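Local coordinates for 457aa long hypothetical protein (Pyrococcus horikoshii, PDB 2CSU) that is of unknown function but belongs to the succinyl-CoA ligase-like proteins, with a Rossmann-type CoA-binding domain followed by two flavodoxin-like domains, at residues D277-Q288 with P429-A440; R292-T300 with A310-A321. All coordinates share one frame; numbering follows the deposited sequence.

Contact 1 (D277-Q288 with P429-A440); sequences DEMLSMARAFSQ and PTYERPEDVASA
Met-282 and Ala-440 bring the two helices together, their CA atoms 4.2 Å apart where helices 277-283 and 434-440 cross at -51° with their axes 7.7 Å from each other. So near an approach goes with the small Ser-281, Ser-439 and Ala-440 on the facing sides. CB of Ala-440 also meets CB of Ala-285, in the turn after helix 277-283, at 3.6 Å, and CG of Met-282, a selenomethionine, rests on the carbonyl O and CB of Ser-439. Tyr-431 reaches in from the strand, and its OH donates a 2.7 Å hydrogen bond to Ser-281 O, in the carbonyl plane and on a lone pair. Arg-284 slides past this ring in the opposite direction: CG sits between backbone N and carbonyl carbon (chi1 72°) and the chain runs extended to NE, carrying the guanidinium to Tyr-431 and Thr-430. Tilted 33° to the ring, it makes an off-centre cation-pi contact, CZ 4.2 Å from the centroid. End-on, NH1 and NH2 both grip Thr-430 O from above the same face of the carbonyl plane, while Glu-424 takes NH1 in a salt bridge. The contact thus joins helix 276-283, in the middle flavodoxin-like domain, to strand 430-431 and helix 434-450 of the ligase-CoA domain. Pro-429 packs CG and CD against Ser-287 OG, and CD also against Gln-288 CG. Arg-433 NH1 bridges Asp-436 OD1 at 3.0 Å and Asp-277 OD1 at 3.3 Å, which probably offsets the acids' repulsion. Lys-168 also pairs with Asp-277; Asp-277 pairs with Arg-433 of the second subunit, and Arg-433 with that subunit's Asp-277.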
# COMPACT_ATOMS: atom_id res chain seq x y z
N ASP A 277 6.16 4.39 2.81
CA ASP A 277 6.20 3.97 1.42
C ASP A 277 7.16 4.75 0.54
O ASP A 277 7.81 4.16 -0.32
CB ASP A 277 4.78 3.96 0.83
CG ASP A 277 4.10 2.61 0.99
OD1 ASP A 277 4.61 1.63 0.41
OD2 ASP A 277 3.08 2.50 1.70
N GLU A 278 7.26 6.06 0.76
CA GLU A 278 8.18 6.86 -0.04
C GLU A 278 9.61 6.47 0.30
O GLU A 278 10.44 6.33 -0.59
CB GLU A 278 8.00 8.36 0.23
CG GLU A 278 6.65 8.92 -0.20
CD GLU A 278 6.59 10.44 -0.07
OE1 GLU A 278 7.59 11.06 0.37
OE2 GLU A 278 5.53 11.02 -0.41
N MSE A 279 9.89 6.34 1.60
CA MSE A 279 11.22 5.97 2.08
C MSE A 279 11.66 4.66 1.42
O MSE A 279 12.76 4.56 0.88
CB MSE A 279 11.21 5.80 3.62
CG MSE A 279 12.58 5.44 4.27
SE MSE A 279 12.55 4.87 6.01
CE MSE A 279 11.66 3.31 5.80
N LEU A 280 10.79 3.66 1.47
CA LEU A 280 11.06 2.36 0.89
C LEU A 280 11.12 2.39 -0.62
O LEU A 280 11.99 1.76 -1.23
CB LEU A 280 9.99 1.36 1.31
CG LEU A 280 9.89 1.02 2.80
CD1 LEU A 280 8.61 0.27 3.06
CD2 LEU A 280 11.10 0.21 3.23
N SER A 281 10.19 3.12 -1.24
CA SER A 281 10.14 3.20 -2.69
C SER A 281 11.38 3.88 -3.25
O SER A 281 11.92 3.46 -4.28
CB SER A 281 8.88 3.94 -3.14
OG SER A 281 7.70 3.39 -2.57
N MSE A 282 11.83 4.92 -2.54
CA MSE A 282 12.97 5.70 -3.02
C MSE A 282 14.29 4.95 -2.83
O MSE A 282 15.24 5.11 -3.58
CB MSE A 282 13.00 7.01 -2.24
CG MSE A 282 11.98 8.03 -2.75
SE MSE A 282 11.82 9.44 -1.65
CE MSE A 282 13.56 9.91 -1.60
N ALA A 283 14.34 4.14 -1.75
CA ALA A 283 15.60 3.51 -1.38
C ALA A 283 15.92 2.28 -2.24
O ALA A 283 17.07 2.02 -2.58
CB ALA A 283 15.50 3.11 0.09
N ARG A 284 14.88 1.50 -2.55
CA ARG A 284 15.13 0.24 -3.23
C ARG A 284 15.12 0.42 -4.75
O ARG A 284 15.05 -0.53 -5.52
CB ARG A 284 14.03 -0.75 -2.82
CG ARG A 284 12.68 -0.40 -3.44
CD ARG A 284 11.76 -1.63 -3.54
NE ARG A 284 10.35 -1.22 -3.44
CZ ARG A 284 9.48 -1.81 -4.28
NH1 ARG A 284 9.91 -2.71 -5.16
NH2 ARG A 284 8.19 -1.48 -4.24
N ALA A 285 15.19 1.70 -5.17
CA ALA A 285 15.25 1.98 -6.60
C ALA A 285 16.70 2.01 -7.09
O ALA A 285 16.98 2.12 -8.27
CB ALA A 285 14.60 3.34 -6.85
N PHE A 286 17.63 1.94 -6.12
CA PHE A 286 19.03 1.99 -6.50
C PHE A 286 19.57 0.60 -6.85
O PHE A 286 20.75 0.32 -6.74
CB PHE A 286 19.83 2.58 -5.33
CG PHE A 286 19.49 4.03 -5.17
CD1 PHE A 286 20.12 4.98 -5.98
CD2 PHE A 286 18.58 4.43 -4.21
CE1 PHE A 286 19.82 6.32 -5.82
CE2 PHE A 286 18.28 5.78 -4.06
CZ PHE A 286 18.90 6.73 -4.86
N SER A 287 18.63 -0.28 -7.25
CA SER A 287 19.04 -1.54 -7.86
C SER A 287 19.32 -1.33 -9.34
O SER A 287 19.80 -2.21 -10.06
CB SER A 287 17.91 -2.55 -7.67
OG SER A 287 17.20 -2.70 -8.90
N GLN A 288 18.97 -0.12 -9.81
CA GLN A 288 19.21 0.25 -11.20
C GLN A 288 20.28 1.34 -11.29
O GLN A 288 20.73 1.91 -10.30
CB GLN A 288 17.90 0.77 -11.79
CG GLN A 288 16.80 -0.29 -11.81
CD GLN A 288 16.86 -1.04 -13.12
OE1 GLN A 288 16.98 -0.48 -14.20
NE2 GLN A 288 16.77 -2.38 -12.98
N PRO A 429 13.01 -2.75 -9.91
CA PRO A 429 12.11 -2.36 -8.81
C PRO A 429 10.69 -2.28 -9.38
O PRO A 429 10.47 -1.64 -10.40
CB PRO A 429 12.64 -0.99 -8.39
CG PRO A 429 14.08 -1.04 -8.78
CD PRO A 429 14.04 -1.73 -10.13
N THR A 430 9.74 -2.92 -8.72
CA THR A 430 8.37 -2.92 -9.19
C THR A 430 7.41 -2.36 -8.16
O THR A 430 7.36 -2.81 -7.01
CB THR A 430 7.93 -4.33 -9.61
OG1 THR A 430 8.69 -4.71 -10.77
CG2 THR A 430 6.43 -4.37 -9.95
N TYR A 431 6.63 -1.38 -8.60
CA TYR A 431 5.70 -0.72 -7.71
C TYR A 431 4.26 -0.99 -8.08
O TYR A 431 3.98 -1.46 -9.17
CB TYR A 431 5.99 0.79 -7.71
CG TYR A 431 7.43 1.08 -7.35
CD1 TYR A 431 8.45 0.96 -8.31
CD2 TYR A 431 7.79 1.41 -6.05
CE1 TYR A 431 9.79 1.17 -7.97
CE2 TYR A 431 9.12 1.61 -5.70
CZ TYR A 431 10.12 1.50 -6.66
OH TYR A 431 11.43 1.71 -6.29
N GLU A 432 3.35 -0.69 -7.16
CA GLU A 432 1.94 -0.93 -7.38
C GLU A 432 1.17 0.39 -7.35
O GLU A 432 -0.04 0.41 -7.56
CB GLU A 432 1.41 -1.91 -6.31
CG GLU A 432 -0.09 -2.20 -6.37
CD GLU A 432 -0.46 -3.59 -5.81
OE1 GLU A 432 -1.65 -3.79 -5.43
OE2 GLU A 432 0.42 -4.48 -5.76
N ARG A 433 1.89 1.48 -7.10
CA ARG A 433 1.28 2.81 -7.02
C ARG A 433 1.95 3.85 -7.91
O ARG A 433 3.16 3.89 -8.03
CB ARG A 433 1.36 3.35 -5.59
CG ARG A 433 0.76 2.47 -4.51
CD ARG A 433 0.79 3.21 -3.18
NE ARG A 433 0.13 2.45 -2.13
CZ ARG A 433 0.73 1.53 -1.38
NH1 ARG A 433 2.02 1.26 -1.57
NH2 ARG A 433 0.04 0.88 -0.45
N PRO A 434 1.15 4.72 -8.54
CA PRO A 434 1.75 5.74 -9.39
C PRO A 434 2.69 6.63 -8.57
O PRO A 434 3.77 6.98 -9.03
CB PRO A 434 0.53 6.50 -9.91
CG PRO A 434 -0.48 5.42 -10.05
CD PRO A 434 -0.31 4.64 -8.75
N GLU A 435 2.29 6.96 -7.34
CA GLU A 435 3.13 7.81 -6.50
C GLU A 435 4.43 7.13 -6.08
O GLU A 435 5.46 7.78 -5.93
CB GLU A 435 2.37 8.28 -5.25
CG GLU A 435 1.73 7.17 -4.42
CD GLU A 435 0.37 6.78 -4.95
OE1 GLU A 435 0.19 6.77 -6.19
OE2 GLU A 435 -0.52 6.47 -4.11
N ASP A 436 4.38 5.82 -5.90
CA ASP A 436 5.56 5.06 -5.49
C ASP A 436 6.63 5.00 -6.58
O ASP A 436 7.81 5.23 -6.31
CB ASP A 436 5.15 3.64 -5.09
CG ASP A 436 4.47 3.58 -3.72
OD1 ASP A 436 4.16 2.46 -3.25
OD2 ASP A 436 4.25 4.64 -3.11
N VAL A 437 6.22 4.70 -7.81
CA VAL A 437 7.19 4.64 -8.90
C VAL A 437 7.74 6.06 -9.15
O VAL A 437 8.91 6.23 -9.46
CB VAL A 437 6.55 4.00 -10.19
CG1 VAL A 437 5.40 4.85 -10.70
CG2 VAL A 437 7.61 3.80 -11.28
N ALA A 438 6.89 7.07 -8.98
CA ALA A 438 7.33 8.46 -9.17
C ALA A 438 8.37 8.82 -8.12
O ALA A 438 9.36 9.49 -8.41
CB ALA A 438 6.12 9.44 -9.07
N SER A 439 8.16 8.39 -6.88
CA SER A 439 9.13 8.68 -5.83
C SER A 439 10.46 8.05 -6.14
O SER A 439 11.52 8.65 -5.92
CB SER A 439 8.63 8.16 -4.47
OG SER A 439 7.45 8.82 -4.08
N ALA A 440 10.41 6.83 -6.67
CA ALA A 440 11.63 6.10 -7.02
C ALA A 440 12.35 6.81 -8.14
O ALA A 440 13.57 6.95 -8.11
CB ALA A 440 11.30 4.66 -7.43

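Contact 2 (R292-T300 with A310-A321); sequences RGNKVAIMT and ADELDKRGLKLA
Backbone hydrogen bonds tie Asn-294 and Val-296 to Lys-319 and Ala-321 in a parallel ladder. Lys-319 N donates to Asn-294 O at 3.3 Å, Val-296 N to Lys-319 O at 2.9 Å, and Ala-321 N to Val-296 O at 3.0 Å, the last nearly straight at 174°. Two CA-H...O contacts, from Lys-295 CA to Lys-319 O and from Leu-320 CA to Val-296 O, supplement them. Strand 295-300, helix 303-314 and strand 319-320 form a beta-alpha-beta unit, the recurring element of a flavodoxin-like domain, and its helix closes in a Schellman motif at Gly-317, whose positive phi turns the chain back toward the sheet. Apolar packing fills the angle between helix and strands. Ile-298 CD1 meets Leu-313 CD1 tip to tip at 3.7 Å, touches Ala-310 CB, and presses on Leu-320 CD2 at 3.4 Å, tighter than usual for two carbons. With CG1 anti to its carbonyl carbon (chi1 -61°) and the chain extended beyond it (chi2 169°), Ile-298 delivers that methyl to all three. Leu-318 spreads its branches, CD1 toward Val-296 CG2 and CD2 against Asn-294 CB. Polar side chains border the ladder's start: Asn-294 lies beside Lys-319, pointing the same way, with ND2 3.8 Å from Lys-319 CG, while Lys-295 bends so that NZ donates to Asn-294 OD1 at 2.8 Å. A water receives a weak bond from Asn-294 ND2 and donates to Gly-317 O.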
# COMPACT_ATOMS: atom_id res chain seq x y z
N ARG A 292 21.25 9.69 -16.70
CA ARG A 292 22.13 10.77 -17.16
C ARG A 292 21.33 12.05 -17.38
O ARG A 292 21.85 13.09 -17.76
CB ARG A 292 22.77 10.35 -18.49
CG ARG A 292 23.67 9.12 -18.38
CD ARG A 292 24.63 9.03 -19.58
NE ARG A 292 23.93 8.56 -20.78
CZ ARG A 292 23.43 9.49 -21.62
NH1 ARG A 292 23.56 10.77 -21.34
NH2 ARG A 292 22.82 9.11 -22.75
N GLY A 293 20.03 11.98 -17.12
CA GLY A 293 19.17 13.14 -17.27
C GLY A 293 17.86 12.91 -16.56
O GLY A 293 17.69 11.89 -15.89
N ASN A 294 16.92 13.84 -16.69
CA ASN A 294 15.64 13.71 -16.02
C ASN A 294 14.48 13.54 -17.00
O ASN A 294 13.33 13.80 -16.65
CB ASN A 294 15.37 14.94 -15.16
CG ASN A 294 15.03 16.17 -16.00
OD1 ASN A 294 15.61 16.39 -17.06
ND2 ASN A 294 14.09 16.98 -15.52
N LYS A 295 14.77 13.11 -18.22
CA LYS A 295 13.73 12.92 -19.22
C LYS A 295 13.29 11.45 -19.21
O LYS A 295 14.05 10.55 -19.56
CB LYS A 295 14.25 13.32 -20.61
CG LYS A 295 14.62 14.80 -20.72
CD LYS A 295 13.43 15.70 -20.45
CE LYS A 295 13.80 17.18 -20.54
NZ LYS A 295 14.82 17.59 -19.52
N VAL A 296 12.05 11.23 -18.80
CA VAL A 296 11.55 9.88 -18.68
C VAL A 296 10.60 9.47 -19.79
O VAL A 296 9.89 10.30 -20.35
CB VAL A 296 10.83 9.71 -17.32
CG1 VAL A 296 10.47 8.26 -17.07
CG2 VAL A 296 11.70 10.25 -16.21
N ALA A 297 10.62 8.18 -20.10
CA ALA A 297 9.72 7.64 -21.10
C ALA A 297 8.74 6.73 -20.37
O ALA A 297 9.14 5.86 -19.58
CB ALA A 297 10.48 6.83 -22.14
N ILE A 298 7.45 6.95 -20.61
CA ILE A 298 6.42 6.13 -20.00
C ILE A 298 5.77 5.21 -21.03
O ILE A 298 5.28 5.68 -22.05
CB ILE A 298 5.29 6.98 -19.40
CG1 ILE A 298 5.82 7.92 -18.30
CG2 ILE A 298 4.21 6.07 -18.84
CD1 ILE A 298 4.81 8.96 -17.88
N MSE A 299 5.79 3.90 -20.77
CA MSE A 299 5.12 2.96 -21.67
C MSE A 299 4.04 2.26 -20.82
O MSE A 299 4.28 1.90 -19.66
CB MSE A 299 6.11 1.95 -22.28
CG MSE A 299 7.15 1.34 -21.32
SE MSE A 299 8.34 0.26 -22.18
CE MSE A 299 7.42 -1.14 -22.20
N THR A 300 2.85 2.08 -21.37
CA THR A 300 1.76 1.48 -20.60
C THR A 300 0.73 0.78 -21.48
O THR A 300 0.66 1.02 -22.69
CB THR A 300 1.02 2.57 -19.78
OG1 THR A 300 0.01 1.97 -18.97
CG2 THR A 300 0.34 3.58 -20.72
N ALA A 310 2.06 10.13 -14.77
CA ALA A 310 2.65 11.35 -15.33
C ALA A 310 2.48 12.49 -14.31
O ALA A 310 3.42 13.19 -14.02
CB ALA A 310 1.99 11.70 -16.66
N ASP A 311 1.27 12.65 -13.77
CA ASP A 311 1.03 13.69 -12.77
C ASP A 311 2.06 13.60 -11.65
O ASP A 311 2.74 14.57 -11.35
CB ASP A 311 -0.38 13.54 -12.16
CG ASP A 311 -1.46 14.25 -12.98
OD1 ASP A 311 -1.13 15.05 -13.88
OD2 ASP A 311 -2.66 14.01 -12.70
N GLU A 312 2.15 12.42 -11.04
CA GLU A 312 3.06 12.17 -9.93
C GLU A 312 4.50 12.53 -10.21
O GLU A 312 5.21 13.02 -9.33
CB GLU A 312 2.98 10.71 -9.49
CG GLU A 312 1.68 10.33 -8.80
CD GLU A 312 1.44 11.13 -7.52
OE1 GLU A 312 2.42 11.60 -6.90
OE2 GLU A 312 0.26 11.28 -7.14
N LEU A 313 4.95 12.26 -11.44
CA LEU A 313 6.31 12.57 -11.83
C LEU A 313 6.46 14.07 -11.96
O LEU A 313 7.48 14.66 -11.58
CB LEU A 313 6.64 11.94 -13.18
CG LEU A 313 6.64 10.42 -13.35
CD1 LEU A 313 6.60 10.07 -14.83
CD2 LEU A 313 7.89 9.85 -12.70
N ASP A 314 5.42 14.69 -12.51
CA ASP A 314 5.48 16.12 -12.78
C ASP A 314 5.70 16.92 -11.49
O ASP A 314 6.63 17.70 -11.36
CB ASP A 314 4.15 16.54 -13.43
CG ASP A 314 4.29 17.94 -14.00
OD1 ASP A 314 4.31 18.88 -13.22
OD2 ASP A 314 4.38 18.07 -15.22
N LYS A 315 4.77 16.73 -10.54
CA LYS A 315 4.89 17.43 -9.27
C LYS A 315 6.19 17.07 -8.55
O LYS A 315 6.57 17.66 -7.54
CB LYS A 315 3.69 17.05 -8.40
CG LYS A 315 3.90 15.73 -7.66
CD LYS A 315 2.59 14.96 -7.48
CE LYS A 315 2.08 15.02 -6.04
NZ LYS A 315 0.91 14.15 -5.90
N ARG A 316 6.86 16.03 -9.08
CA ARG A 316 8.13 15.61 -8.48
C ARG A 316 9.32 16.26 -9.18
O ARG A 316 10.47 16.12 -8.77
CB ARG A 316 8.22 14.09 -8.60
CG ARG A 316 7.60 13.38 -7.39
CD ARG A 316 8.56 13.33 -6.20
NE ARG A 316 8.07 12.39 -5.18
CZ ARG A 316 8.73 12.36 -4.01
NH1 ARG A 316 9.76 13.16 -3.80
NH2 ARG A 316 8.33 11.52 -3.05
N GLY A 317 8.96 16.97 -10.24
CA GLY A 317 9.95 17.70 -11.00
C GLY A 317 10.53 16.96 -12.18
O GLY A 317 11.37 17.49 -12.90
N LEU A 318 10.11 15.72 -12.40
CA LEU A 318 10.62 14.97 -13.53
C LEU A 318 9.88 15.43 -14.78
O LEU A 318 8.74 15.89 -14.71
CB LEU A 318 10.42 13.47 -13.32
CG LEU A 318 11.49 12.84 -12.42
CD1 LEU A 318 11.20 11.38 -12.20
CD2 LEU A 318 12.85 13.01 -13.07
N LYS A 319 10.53 15.32 -15.93
CA LYS A 319 9.92 15.74 -17.18
C LYS A 319 9.86 14.61 -18.21
O LYS A 319 10.70 13.72 -18.22
CB LYS A 319 10.70 16.92 -17.76
CG LYS A 319 10.75 18.14 -16.85
CD LYS A 319 9.37 18.73 -16.61
CE LYS A 319 9.46 20.06 -15.85
NZ LYS A 319 8.12 20.66 -15.56
N LEU A 320 8.85 14.65 -19.08
CA LEU A 320 8.67 13.65 -20.13
C LEU A 320 9.58 13.94 -21.31
O LEU A 320 9.65 15.07 -21.79
CB LEU A 320 7.22 13.62 -20.60
CG LEU A 320 6.19 13.03 -19.63
CD1 LEU A 320 4.78 13.29 -20.16
CD2 LEU A 320 6.43 11.54 -19.48
N ALA A 321 10.27 12.91 -21.79
CA ALA A 321 11.17 13.06 -22.92
C ALA A 321 10.42 13.25 -24.24
O ALA A 321 9.22 12.96 -24.34
CB ALA A 321 12.09 11.85 -23.02
O HOH W 1 14.50 16.83 -12.28

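In the fold
Helix 434-450 supplies one side of contact 1 and, from outside, packs against contact 2 through Leu-318 and Glu-312. In contact 1, a buried seam with its centre about 11 Å from that of the chain, it receives helix 276-283 of the middle domain, and charge pairs and an aromatic ring share the work with small-residue packing. Contact 2 lies further out, its centre about 24 Å from that of the chain, and is only partly buried; it holds a single domain's beta-alpha-beta unit together by backbone ladder and aliphatic packing, with lysines at its margin. The two meet where Arg-316 makes a weak hydrogen bond to Ser-439 and a long, weak ion pair with Glu-278. Both also touch the second subunit, contact 1 through salt bridges.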